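Side-chain contacts in endolysin B (Mycobacterium phage D29, PDB 3HC7), which cleaves the ester linkage of mycolic acids to arabinogalactan in the mycobacterial cell wall, working with holin to lyse the host at the end of infection: residues 191-196 / 214-219; 174-179 / 183-188; 40-45 / 50-55. All blocks are in the same frame, centred on the assembly; numbering follows the deposited sequence.

Interaction 1 of 3, residues 191-196 / 214-219; sequences SGFIGG and EGIALA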
ATOM      1  N   SER A 191       3.354  12.094 -11.880  1.00 28.52           N
ATOM      2  CA  SER A 191       4.253  11.383 -12.786  1.00 35.36           C
ATOM      3  C   SER A 191       5.686  11.906 -12.661  1.00 32.51           C
ATOM      4  O   SER A 191       6.633  11.261 -13.109  1.00 39.01           O
ATOM      5  CB  SER A 191       3.776  11.544 -14.229  1.00 36.74           C
ATOM      6  OG  SER A 191       3.678  12.916 -14.577  1.00 35.86           O
ATOM      7  N   GLY A 192       5.824  13.076 -12.047  1.00 24.68           N
ATOM      8  CA  GLY A 192       7.092  13.794 -11.912  1.00 28.31           C
ATOM      9  C   GLY A 192       6.783  15.210 -11.441  1.00 28.60           C
ATOM     10  O   GLY A 192       5.612  15.568 -11.309  1.00 29.38           O
ATOM     11  N   PHE A 193       7.804  16.027 -11.193  1.00 25.53           N
ATOM     12  CA  PHE A 193       7.573  17.362 -10.651  1.00 24.32           C
ATOM     13  C   PHE A 193       7.120  18.323 -11.747  1.00 30.27           C
ATOM     14  O   PHE A 193       6.198  19.114 -11.554  1.00 30.88           O
ATOM     15  CB  PHE A 193       8.848  17.911  -9.991  1.00 27.30           C
ATOM     16  CG  PHE A 193       8.576  18.826  -8.841  1.00 31.06           C
ATOM     17  CD1 PHE A 193       8.444  18.325  -7.557  1.00 23.31           C
ATOM     18  CD2 PHE A 193       8.425  20.191  -9.041  1.00 38.24           C
ATOM     19  CE1 PHE A 193       8.178  19.179  -6.479  1.00 25.29           C
ATOM     20  CE2 PHE A 193       8.161  21.038  -7.980  1.00 34.83           C
ATOM     21  CZ  PHE A 193       8.032  20.529  -6.695  1.00 31.20           C
ATOM     22  N   ILE A 194       7.796  18.241 -12.890  1.00 24.29           N
ATOM     23  CA  ILE A 194       7.524  19.081 -14.050  1.00 32.22           C
ATOM     24  C   ILE A 194       7.442  18.171 -15.265  1.00 40.30           C
ATOM     25  O   ILE A 194       8.270  17.272 -15.438  1.00 39.31           O
ATOM     26  CB  ILE A 194       8.678  20.076 -14.318  1.00 38.80           C
ATOM     27  CG1 ILE A 194       9.299  20.569 -13.015  1.00 46.51           C
ATOM     28  CG2 ILE A 194       8.201  21.254 -15.147  1.00 46.76           C
ATOM     29  CD1 ILE A 194      10.470  21.540 -13.224  1.00 48.16           C
ATOM     30  N   GLY A 195       6.454  18.414 -16.113  1.00 32.34           N
ATOM     31  CA  GLY A 195       6.245  17.596 -17.289  1.00 37.05           C
ATOM     32  C   GLY A 195       4.803  17.700 -17.737  1.00 44.82           C
ATOM     33  O   GLY A 195       4.270  18.796 -17.900  1.00 61.05           O
ATOM     34  N   GLY A 196       4.159  16.560 -17.919  1.00 42.42           N
ATOM     35  CA  GLY A 196       2.815  16.538 -18.465  1.00 26.84           C
ATOM     36  C   GLY A 196       1.687  16.860 -17.510  1.00 32.37           C
ATOM     37  O   GLY A 196       1.887  17.404 -16.420  1.00 37.20           O
ATOM     38  N   GLU A 214       4.587  28.550  -3.096  1.00 26.18           N
ATOM     39  CA  GLU A 214       4.363  27.956  -1.791  1.00 32.10           C
ATOM     40  C   GLU A 214       4.092  26.463  -1.944  1.00 31.07           C
ATOM     41  O   GLU A 214       4.548  25.646  -1.133  1.00 25.94           O
ATOM     42  CB  GLU A 214       3.204  28.649  -1.068  1.00 38.00           C
ATOM     43  CG  GLU A 214       2.774  27.931   0.199  1.00 42.81           C
ATOM     44  CD  GLU A 214       1.794  28.741   1.052  1.00 42.41           C
ATOM     45  OE1 GLU A 214       1.434  29.872   0.658  1.00 42.61           O
ATOM     46  OE2 GLU A 214       1.388  28.236   2.122  1.00 41.04           O
ATOM     47  N   GLY A 215       3.368  26.105  -3.002  1.00 24.70           N
ATOM     48  CA  GLY A 215       3.051  24.712  -3.258  1.00 23.16           C
ATOM     49  C   GLY A 215       4.278  23.926  -3.708  1.00 28.20           C
ATOM     50  O   GLY A 215       4.455  22.750  -3.368  1.00 22.33           O
ATOM     51  N   ILE A 216       5.140  24.579  -4.474  1.00 27.78           N
ATOM     52  CA  ILE A 216       6.371  23.944  -4.926  1.00 31.14           C
ATOM     53  C   ILE A 216       7.260  23.617  -3.721  1.00 27.17           C
ATOM     54  O   ILE A 216       7.773  22.498  -3.584  1.00 27.15           O
ATOM     55  CB  ILE A 216       7.123  24.862  -5.908  1.00 31.77           C
ATOM     56  CG1 ILE A 216       6.409  24.890  -7.259  1.00 31.22           C
ATOM     57  CG2 ILE A 216       8.571  24.422  -6.074  1.00 26.08           C
ATOM     58  CD1 ILE A 216       6.916  25.983  -8.182  1.00 33.74           C
ATOM     59  N   ALA A 217       7.412  24.595  -2.839  1.00 31.87           N
ATOM     60  CA  ALA A 217       8.223  24.420  -1.641  1.00 34.06           C
ATOM     61  C   ALA A 217       7.716  23.288  -0.748  1.00 34.59           C
ATOM     62  O   ALA A 217       8.505  22.460  -0.293  1.00 29.15           O
ATOM     63  CB  ALA A 217       8.288  25.700  -0.868  1.00 26.31           C
ATOM     64  N   LEU A 218       6.412  23.249  -0.488  1.00 31.98           N
ATOM     65  CA  LEU A 218       5.864  22.198   0.372  1.00 31.89           C
ATOM     66  C   LEU A 218       6.003  20.819  -0.269  1.00 24.50           C
ATOM     67  O   LEU A 218       6.351  19.844   0.395  1.00 26.48           O
ATOM     68  CB  LEU A 218       4.407  22.462   0.737  1.00 26.84           C
ATOM     69  CG  LEU A 218       3.752  21.357   1.578  1.00 34.15           C
ATOM     70  CD1 LEU A 218       4.430  21.261   2.931  1.00 26.90           C
ATOM     71  CD2 LEU A 218       2.260  21.602   1.747  1.00 30.39           C
ATOM     72  N   ALA A 219       5.700  20.734  -1.557  1.00 29.00           N
ATOM     73  CA  ALA A 219       5.898  19.491  -2.292  1.00 24.53           C
ATOM     74  C   ALA A 219       7.355  19.021  -2.208  1.00 22.77           C
ATOM     75  O   ALA A 219       7.625  17.845  -1.995  1.00 27.92           O
ATOM     76  CB  ALA A 219       5.469  19.652  -3.740  1.00 26.84           C
TER
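Phe193 pushes the far end of its ring between Ile216 and Ala219, which stand three residues apart and so present one face of helix 212-230. Atom CZ leads. It meets the backbone oxygen of Ile216, with Phe193 CZ to Ile216 O at 3.7 Å, and this oxygen lies at the edge of the ring, close to its plane, where the slightly positive ring hydrogens point. Two methyl groups receive the neighbouring ring carbons: Phe193 CE2 touches Ile216 CG2 at 3.9 Å, while Phe193 CE1 reaches Ala219 CB, also at 3.9 Å. The Phe193 and Ile216 side chains cross at about a right angle. In Ile216 the branch CG2 is anti to the backbone N and turned toward its own carbonyl carbon, which explains why this methyl and the carbonyl oxygen of the same residue are met together by the ring.

No hydrogen bond joins the two segments. The contact is mainly apolar packing, with 132 Å² buried in all, and more than half of that belongs to Phe193. The backbones stay well apart: the nearest CA atoms, those of Phe193 and Ala219, are 8.8 Å from each other, and the phenyl group spans the gap. The CB of Phe193 already points toward the helix, and chi1 of -149°, some 30° from the staggered anti position, sets the final direction of the ring.

Segment 191-196 lies in the loop between helices 179-189 and 200-207, tied to the latter by backbone hydrogen bonds of Gly192 with Val200 and Phe193 with Val201. Val200 packs on both Phe193 and Ala219, Leu204 on Ile216, and Val187 on Ala219, placing the contact where helices 179-189, 200-207 and 212-230 pack together, away from the annotated catalytic residues.

Interaction 2 of 3, residues 174-179 / 183-188; sequences DDLHEY and IGRIVM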
ATOM      1  N   ASP A 174     -12.404  14.782   8.237  1.00 59.11           N
ATOM      2  CA  ASP A 174     -12.629  16.222   8.115  1.00 70.29           C
ATOM      3  C   ASP A 174     -11.448  16.989   7.507  1.00 73.49           C
ATOM      4  O   ASP A 174     -11.613  18.115   7.042  1.00 78.65           O
ATOM      5  CB  ASP A 174     -12.983  16.827   9.477  1.00 77.37           C
ATOM      6  CG  ASP A 174     -14.372  16.441   9.947  1.00 81.43           C
ATOM      7  OD1 ASP A 174     -15.154  15.911   9.129  1.00 82.62           O
ATOM      8  OD2 ASP A 174     -14.681  16.673  11.137  1.00 83.13           O
ATOM      9  N   ASP A 175     -10.261  16.386   7.517  1.00 63.30           N
ATOM     10  CA  ASP A 175      -9.048  17.071   7.071  1.00 53.58           C
ATOM     11  C   ASP A 175      -8.684  16.729   5.631  1.00 46.57           C
ATOM     12  O   ASP A 175      -7.654  17.161   5.119  1.00 46.02           O
ATOM     13  CB  ASP A 175      -7.875  16.707   7.978  1.00 51.67           C
ATOM     14  CG  ASP A 175      -8.040  17.232   9.382  1.00 63.56           C
ATOM     15  OD1 ASP A 175      -8.994  17.996   9.621  1.00 67.50           O
ATOM     16  OD2 ASP A 175      -7.213  16.877  10.245  1.00 67.83           O
ATOM     17  N   LEU A 176      -9.547  15.960   4.984  1.00 48.22           N
ATOM     18  CA  LEU A 176      -9.224  15.309   3.721  1.00 48.99           C
ATOM     19  C   LEU A 176      -8.849  16.280   2.599  1.00 43.57           C
ATOM     20  O   LEU A 176      -8.119  15.918   1.669  1.00 44.05           O
ATOM     21  CB  LEU A 176     -10.403  14.442   3.294  1.00 53.57           C
ATOM     22  CG  LEU A 176     -10.097  13.026   2.818  1.00 53.22           C
ATOM     23  CD1 LEU A 176      -8.839  12.477   3.473  1.00 54.75           C
ATOM     24  CD2 LEU A 176     -11.290  12.142   3.119  1.00 50.13           C
ATOM     25  N   HIS A 177      -9.347  17.505   2.679  1.00 39.49           N
ATOM     26  CA  HIS A 177      -9.085  18.469   1.618  1.00 46.26           C
ATOM     27  C   HIS A 177      -8.378  19.704   2.133  1.00 37.55           C
ATOM     28  O   HIS A 177      -8.371  20.749   1.492  1.00 47.74           O
ATOM     29  CB  HIS A 177     -10.367  18.819   0.872  1.00 55.59           C
ATOM     30  CG  HIS A 177     -10.980  17.644   0.180  1.00 68.53           C
ATOM     31  ND1 HIS A 177     -10.411  17.057  -0.931  1.00 69.57           N
ATOM     32  CD2 HIS A 177     -12.094  16.925   0.456  1.00 73.10           C
ATOM     33  CE1 HIS A 177     -11.156  16.038  -1.318  1.00 73.26           C
ATOM     34  NE2 HIS A 177     -12.184  15.936  -0.493  1.00 77.25           N
ATOM     35  N   GLU A 178      -7.776  19.566   3.304  1.00 36.41           N
ATOM     36  CA  GLU A 178      -6.841  20.565   3.794  1.00 31.50           C
ATOM     37  C   GLU A 178      -5.658  20.646   2.820  1.00 32.03           C
ATOM     38  O   GLU A 178      -5.246  19.643   2.231  1.00 31.15           O
ATOM     39  CB  GLU A 178      -6.400  20.182   5.209  1.00 39.30           C
ATOM     40  CG  GLU A 178      -5.085  20.769   5.685  1.00 60.20           C
ATOM     41  CD  GLU A 178      -4.694  20.237   7.057  1.00 72.51           C
ATOM     42  OE1 GLU A 178      -5.557  19.635   7.732  1.00 77.41           O
ATOM     43  OE2 GLU A 178      -3.529  20.412   7.462  1.00 73.36           O
ATOM     44  N   TYR A 179      -5.121  21.850   2.663  1.00 33.45           N
ATOM     45  CA  TYR A 179      -4.051  22.146   1.715  1.00 26.16           C
ATOM     46  C   TYR A 179      -2.851  21.188   1.781  1.00 29.50           C
ATOM     47  O   TYR A 179      -2.452  20.608   0.768  1.00 26.50           O
ATOM     48  CB  TYR A 179      -3.570  23.578   1.954  1.00 30.04           C
ATOM     49  CG  TYR A 179      -2.476  24.045   1.023  1.00 37.83           C
ATOM     50  CD1 TYR A 179      -2.742  24.331  -0.311  1.00 38.96           C
ATOM     51  CD2 TYR A 179      -1.179  24.225   1.486  1.00 30.15           C
ATOM     52  CE1 TYR A 179      -1.741  24.767  -1.159  1.00 37.29           C
ATOM     53  CE2 TYR A 179      -0.179  24.659   0.654  1.00 33.67           C
ATOM     54  CZ  TYR A 179      -0.460  24.936  -0.661  1.00 34.95           C
ATOM     55  OH  TYR A 179       0.547  25.388  -1.466  1.00 31.83           O
ATOM     56  N   ILE A 183      -1.641  18.456  -1.057  1.00 22.34           N
ATOM     57  CA  ILE A 183      -0.343  18.482  -1.717  1.00 27.05           C
ATOM     58  C   ILE A 183       0.368  17.148  -1.518  1.00 22.72           C
ATOM     59  O   ILE A 183       1.025  16.628  -2.423  1.00 25.08           O
ATOM     60  CB  ILE A 183       0.491  19.688  -1.258  1.00 27.28           C
ATOM     61  CG1 ILE A 183      -0.127  20.965  -1.840  1.00 31.88           C
ATOM     62  CG2 ILE A 183       1.928  19.529  -1.705  1.00 23.78           C
ATOM     63  CD1 ILE A 183       0.748  22.161  -1.744  1.00 41.72           C
ATOM     64  N   GLY A 184       0.188  16.564  -0.340  1.00 27.47           N
ATOM     65  CA  GLY A 184       0.593  15.183  -0.123  1.00 30.17           C
ATOM     66  C   GLY A 184       0.009  14.215  -1.142  1.00 29.77           C
ATOM     67  O   GLY A 184       0.727  13.362  -1.687  1.00 27.07           O
ATOM     68  N   ARG A 185      -1.291  14.321  -1.408  1.00 29.94           N
ATOM     69  CA  ARG A 185      -1.899  13.448  -2.421  1.00 31.59           C
ATOM     70  C   ARG A 185      -1.290  13.742  -3.779  1.00 30.79           C
ATOM     71  O   ARG A 185      -1.028  12.840  -4.557  1.00 23.19           O
ATOM     72  CB  ARG A 185      -3.418  13.626  -2.499  1.00 38.09           C
ATOM     73  CG  ARG A 185      -4.203  12.583  -1.749  1.00 42.68           C
ATOM     74  CD  ARG A 185      -5.673  12.595  -2.138  1.00 34.44           C
ATOM     75  NE  ARG A 185      -6.263  13.911  -1.992  1.00 37.65           N
ATOM     76  CZ  ARG A 185      -6.866  14.336  -0.890  1.00 32.51           C
ATOM     77  NH1 ARG A 185      -6.953  13.550   0.171  1.00 34.25           N
ATOM     78  NH2 ARG A 185      -7.380  15.551  -0.852  1.00 44.99           N
ATOM     79  N   ILE A 186      -1.049  15.019  -4.064  1.00 26.14           N
ATOM     80  CA  ILE A 186      -0.455  15.377  -5.342  1.00 24.56           C
ATOM     81  C   ILE A 186       0.888  14.671  -5.546  1.00 27.58           C
ATOM     82  O   ILE A 186       1.140  14.075  -6.601  1.00 24.47           O
ATOM     83  CB  ILE A 186      -0.302  16.896  -5.460  1.00 28.50           C
ATOM     84  CG1 ILE A 186      -1.664  17.499  -5.819  1.00 31.27           C
ATOM     85  CG2 ILE A 186       0.753  17.254  -6.503  1.00 19.65           C
ATOM     86  CD1 ILE A 186      -1.730  18.990  -5.683  1.00 32.29           C
ATOM     87  N   VAL A 187       1.739  14.738  -4.525  1.00 29.20           N
ATOM     88  CA  VAL A 187       3.062  14.118  -4.568  1.00 25.66           C
ATOM     89  C   VAL A 187       2.981  12.608  -4.826  1.00 32.59           C
ATOM     90  O   VAL A 187       3.703  12.052  -5.662  1.00 30.60           O
ATOM     91  CB  VAL A 187       3.854  14.416  -3.267  1.00 27.37           C
ATOM     92  CG1 VAL A 187       5.011  13.465  -3.104  1.00 29.94           C
ATOM     93  CG2 VAL A 187       4.359  15.829  -3.301  1.00 30.82           C
ATOM     94  N   MET A 188       2.078  11.946  -4.128  1.00 26.31           N
ATOM     95  CA  MET A 188       1.914  10.511  -4.312  1.00 27.10           C
ATOM     96  C   MET A 188       1.380  10.094  -5.694  1.00 26.31           C
ATOM     97  O   MET A 188       1.717   9.012  -6.183  1.00 29.16           O
ATOM     98  CB  MET A 188       1.049   9.937  -3.207  1.00 22.27           C
ATOM     99  CG  MET A 188       1.749   9.888  -1.863  1.00 31.99           C
ATOM    100  SD  MET A 188       0.629   9.299  -0.589  1.00 71.00           S
ATOM    101  CE  MET A 188      -0.239   8.030  -1.491  1.00 36.32           C
TER
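Tyr179 O accepts the backbone N-H of Ile183 at 2.9 Å in the first turn of helix 179-189, and just ahead of it residues 175-178 form a type I beta turn that places the Leu176 carbonyl where Arg185 can reach it. The guanidinium of Arg185 extends back to this turn. Its NH2 donates to Leu176 O over 2.7 Å at an N-H...O angle of 154°, with the oxygen almost in the guanidinium plane; a second, weak bond runs from Arg185 NH1 to the same Leu176 O at 3.0 Å. A bend at chi3 gives the long side chain its turn toward that carbonyl. His177 ND1 lies 3.4 Å from Arg185 NH2, the two flat groups inclined by 64°. Glu178 holds the N-cap position of helix 179-189, and Arg185, further along, ties the preceding loop to that helix within the cutinase-like alpha/beta-hydrolase domain. Arg185 NH1 also binds Ile143 O, joining a further loop. Nearer the helix start, Ile183 CG1 sits over one face of the Tyr179 ring, 4.3 Å from the ring centroid and 16° off its normal, a CH-pi contact. Arg210 makes a cation-pi interaction with the same tyrosine.

Interaction 3 of 3, residues 40-45 / 50-55; sequences GNYPAA and WPSVEK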
ATOM      1  N   GLY A  40       8.701  -8.382  -7.939  1.00 52.01           N
ATOM      2  CA  GLY A  40       9.797  -7.561  -8.433  1.00 48.49           C
ATOM      3  C   GLY A  40       9.386  -6.676  -9.599  1.00 56.51           C
ATOM      4  O   GLY A  40       8.198  -6.392  -9.785  1.00 56.26           O
ATOM      5  N   ASN A  41      10.361  -6.244 -10.396  1.00 53.42           N
ATOM      6  CA  ASN A  41      10.100  -5.288 -11.470  1.00 51.33           C
ATOM      7  C   ASN A  41       9.371  -4.074 -10.923  1.00 54.51           C
ATOM      8  O   ASN A  41       8.468  -3.537 -11.562  1.00 52.64           O
ATOM      9  CB  ASN A  41       9.249  -5.925 -12.566  1.00 45.60           C
ATOM     10  CG  ASN A  41       9.960  -7.059 -13.263  1.00 54.52           C
ATOM     11  OD1 ASN A  41       9.347  -8.069 -13.608  1.00 50.81           O
ATOM     12  ND2 ASN A  41      11.264  -6.901 -13.473  1.00 49.77           N
ATOM     13  N   TYR A  42       9.776  -3.649  -9.735  1.00 54.74           N
ATOM     14  CA  TYR A  42       9.021  -2.682  -8.962  1.00 45.10           C
ATOM     15  C   TYR A  42      10.020  -1.804  -8.221  1.00 46.46           C
ATOM     16  O   TYR A  42      10.665  -2.254  -7.279  1.00 47.29           O
ATOM     17  CB  TYR A  42       8.106  -3.446  -8.001  1.00 42.68           C
ATOM     18  CG  TYR A  42       7.604  -2.664  -6.818  1.00 45.24           C
ATOM     19  CD1 TYR A  42       6.848  -1.514  -6.987  1.00 42.07           C
ATOM     20  CD2 TYR A  42       7.866  -3.093  -5.523  1.00 47.61           C
ATOM     21  CE1 TYR A  42       6.379  -0.798  -5.899  1.00 39.17           C
ATOM     22  CE2 TYR A  42       7.401  -2.389  -4.430  1.00 45.33           C
ATOM     23  CZ  TYR A  42       6.658  -1.242  -4.623  1.00 40.58           C
ATOM     24  OH  TYR A  42       6.185  -0.533  -3.539  1.00 36.39           O
ATOM     25  N   PRO A  43      10.168  -0.545  -8.663  1.00 45.39           N
ATOM     26  CA  PRO A  43      11.255   0.296  -8.153  1.00 43.05           C
ATOM     27  C   PRO A  43      11.094   0.654  -6.680  1.00 42.78           C
ATOM     28  O   PRO A  43      12.072   1.043  -6.051  1.00 49.29           O
ATOM     29  CB  PRO A  43      11.154   1.570  -9.009  1.00 43.33           C
ATOM     30  CG  PRO A  43      10.314   1.215 -10.179  1.00 44.36           C
ATOM     31  CD  PRO A  43       9.376   0.136  -9.701  1.00 43.05           C
ATOM     32  N   ALA A  44       9.882   0.533  -6.149  1.00 39.21           N
ATOM     33  CA  ALA A  44       9.574   1.012  -4.794  1.00 38.49           C
ATOM     34  C   ALA A  44      10.096   2.433  -4.540  1.00 41.57           C
ATOM     35  O   ALA A  44      10.622   2.731  -3.465  1.00 39.87           O
ATOM     36  CB  ALA A  44      10.111   0.046  -3.743  1.00 39.20           C
ATOM     37  N   ALA A  45       9.926   3.316  -5.524  1.00 37.62           N
ATOM     38  CA  ALA A  45      10.536   4.646  -5.468  1.00 37.82           C
ATOM     39  C   ALA A  45       9.733   5.617  -4.613  1.00 32.50           C
ATOM     40  O   ALA A  45       8.509   5.588  -4.619  1.00 36.25           O
ATOM     41  CB  ALA A  45      10.715   5.207  -6.878  1.00 40.16           C
ATOM     42  N   TRP A  50       3.857   7.253  -8.119  1.00 26.65           N
ATOM     43  CA  TRP A  50       2.795   6.584  -8.865  1.00 25.79           C
ATOM     44  C   TRP A  50       3.284   5.701 -10.020  1.00 26.64           C
ATOM     45  O   TRP A  50       2.791   4.584 -10.184  1.00 31.95           O
ATOM     46  CB  TRP A  50       1.660   7.525  -9.307  1.00 22.32           C
ATOM     47  CG  TRP A  50       0.413   6.708  -9.532  1.00 31.70           C
ATOM     48  CD1 TRP A  50      -0.076   6.271 -10.730  1.00 29.13           C
ATOM     49  CD2 TRP A  50      -0.452   6.165  -8.521  1.00 27.07           C
ATOM     50  NE1 TRP A  50      -1.209   5.516 -10.527  1.00 30.42           N
ATOM     51  CE2 TRP A  50      -1.461   5.435  -9.183  1.00 29.30           C
ATOM     52  CE3 TRP A  50      -0.485   6.244  -7.123  1.00 25.09           C
ATOM     53  CZ2 TRP A  50      -2.489   4.782  -8.494  1.00 26.23           C
ATOM     54  CZ3 TRP A  50      -1.502   5.597  -6.440  1.00 30.19           C
ATOM     55  CH2 TRP A  50      -2.491   4.869  -7.126  1.00 28.99           C
ATOM     56  N   PRO A  51       4.259   6.177 -10.815  1.00 29.87           N
ATOM     57  CA  PRO A  51       4.791   5.263 -11.844  1.00 33.43           C
ATOM     58  C   PRO A  51       5.377   4.016 -11.215  1.00 33.67           C
ATOM     59  O   PRO A  51       5.353   2.951 -11.830  1.00 38.84           O
ATOM     60  CB  PRO A  51       5.906   6.079 -12.508  1.00 32.27           C
ATOM     61  CG  PRO A  51       5.507   7.525 -12.259  1.00 33.56           C
ATOM     62  CD  PRO A  51       4.872   7.517 -10.890  1.00 28.02           C
ATOM     63  N   SER A  52       5.915   4.144 -10.007  1.00 29.49           N
ATOM     64  CA  SER A  52       6.443   2.980  -9.311  1.00 24.57           C
ATOM     65  C   SER A  52       5.290   2.031  -8.977  1.00 30.67           C
ATOM     66  O   SER A  52       5.372   0.832  -9.222  1.00 32.84           O
ATOM     67  CB  SER A  52       7.206   3.392  -8.053  1.00 32.78           C
ATOM     68  OG  SER A  52       7.761   2.258  -7.407  1.00 36.02           O
ATOM     69  N   VAL A  53       4.214   2.587  -8.429  1.00 29.23           N
ATOM     70  CA  VAL A  53       3.002   1.827  -8.135  1.00 35.89           C
ATOM     71  C   VAL A  53       2.466   1.061  -9.352  1.00 29.43           C
ATOM     72  O   VAL A  53       2.078  -0.099  -9.235  1.00 30.94           O
ATOM     73  CB  VAL A  53       1.890   2.744  -7.566  1.00 31.97           C
ATOM     74  CG1 VAL A  53       0.565   1.985  -7.440  1.00 26.75           C
ATOM     75  CG2 VAL A  53       2.310   3.308  -6.218  1.00 26.31           C
ATOM     76  N   GLU A  54       2.429   1.717 -10.509  1.00 27.78           N
ATOM     77  CA  GLU A  54       1.920   1.099 -11.727  1.00 34.81           C
ATOM     78  C   GLU A  54       2.735  -0.134 -12.116  1.00 36.98           C
ATOM     79  O   GLU A  54       2.179  -1.128 -12.563  1.00 36.56           O
ATOM     80  CB  GLU A  54       1.935   2.087 -12.896  1.00 38.37           C
ATOM     81  CG  GLU A  54       1.091   3.338 -12.732  1.00 35.27           C
ATOM     82  CD  GLU A  54       1.360   4.350 -13.844  1.00 41.99           C
ATOM     83  OE1 GLU A  54       2.310   4.146 -14.635  1.00 47.72           O
ATOM     84  OE2 GLU A  54       0.627   5.350 -13.932  1.00 40.73           O
ATOM     85  N   LYS A  55       4.055  -0.066 -11.959  1.00 33.87           N
ATOM     86  CA  LYS A  55       4.912  -1.219 -12.274  1.00 37.66           C
ATOM     87  C   LYS A  55       4.662  -2.383 -11.323  1.00 41.51           C
ATOM     88  O   LYS A  55       4.591  -3.538 -11.747  1.00 41.94           O
ATOM     89  CB  LYS A  55       6.383  -0.825 -12.234  1.00 34.82           C
ATOM     90  CG  LYS A  55       6.750   0.213 -13.279  1.00 36.45           C
ATOM     91  CD  LYS A  55       8.081   0.854 -12.958  1.00 47.03           C
ATOM     92  CE  LYS A  55       8.422   1.913 -13.983  1.00 58.51           C
ATOM     93  NZ  LYS A  55       8.623   1.297 -15.321  1.00 69.47           N
TER
HETATM   94  O   HOH W   1       6.194  -4.113 -13.939  1.00 46.55           O
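The loop 40-45 runs past the first turns of helix 50-70 in the reverse direction, Tyr42 CA lying 5.5 Å from Lys55 CA and Pro43 CA 5.6 Å from Ser52 CA. Ser52 is central. With OG anti to the backbone N (chi1 -178°), its hydroxyl reaches into the loop and accepts the N-H of Ala45 at 3.1 Å, fairly straight at 159°. The carbonyl oxygen of the same residue, Ser52 O, faces the edge of the Tyr42 ring, 3.6 Å from Tyr42 CD1, while the tyrosine OH is bound to His10 O. Pro43 and Lys55 cross at about a right angle, Pro43 CD resting on Lys55 CD at 3.6 Å. Between Asn41 and Lys55 a water donates to Lys55 O over 2.8 Å and, weakly, to Asn41 O at 3.3 Å. The Ser52 hydroxyl also bonds Gln83 OE1, and Gln83 NE2 bonds Ala45 O, so loop, helix and glutamine side chain form one polar network. Gln83 directly follows the nucleophile Ser82, within a GxSxG sequence that fits a nucleophile elbow; the two bonds on one serine oxygen are therefore consistent with a second-shell role, steadying the surroundings of the catalytic serine.

Overall arrangement
Interactions 1 and 2 share one bundle of helices, their centres 14 Å apart: Tyr179 OH lies 3.2 Å from Gly215 CA, and Ile183 CD1 packs on Leu218 CD2 at 3.8 Å. Interaction 3 stands nearer the chain's centre, 19 Å from interaction 1 and 22 Å from interaction 2 between centres, yet it meets both through the start of helix 50-70, where Trp50 CB is 3.5 Å from Met188 O and Pro51 CG is 4.0 Å from Ser191 O. It is also the one beside the active site, where the Tyr42 side chain lies about 6 Å from that of Ser82, whereas 174-179/183-188 and 191-196/214-219 are packing remote from the catalytic residues.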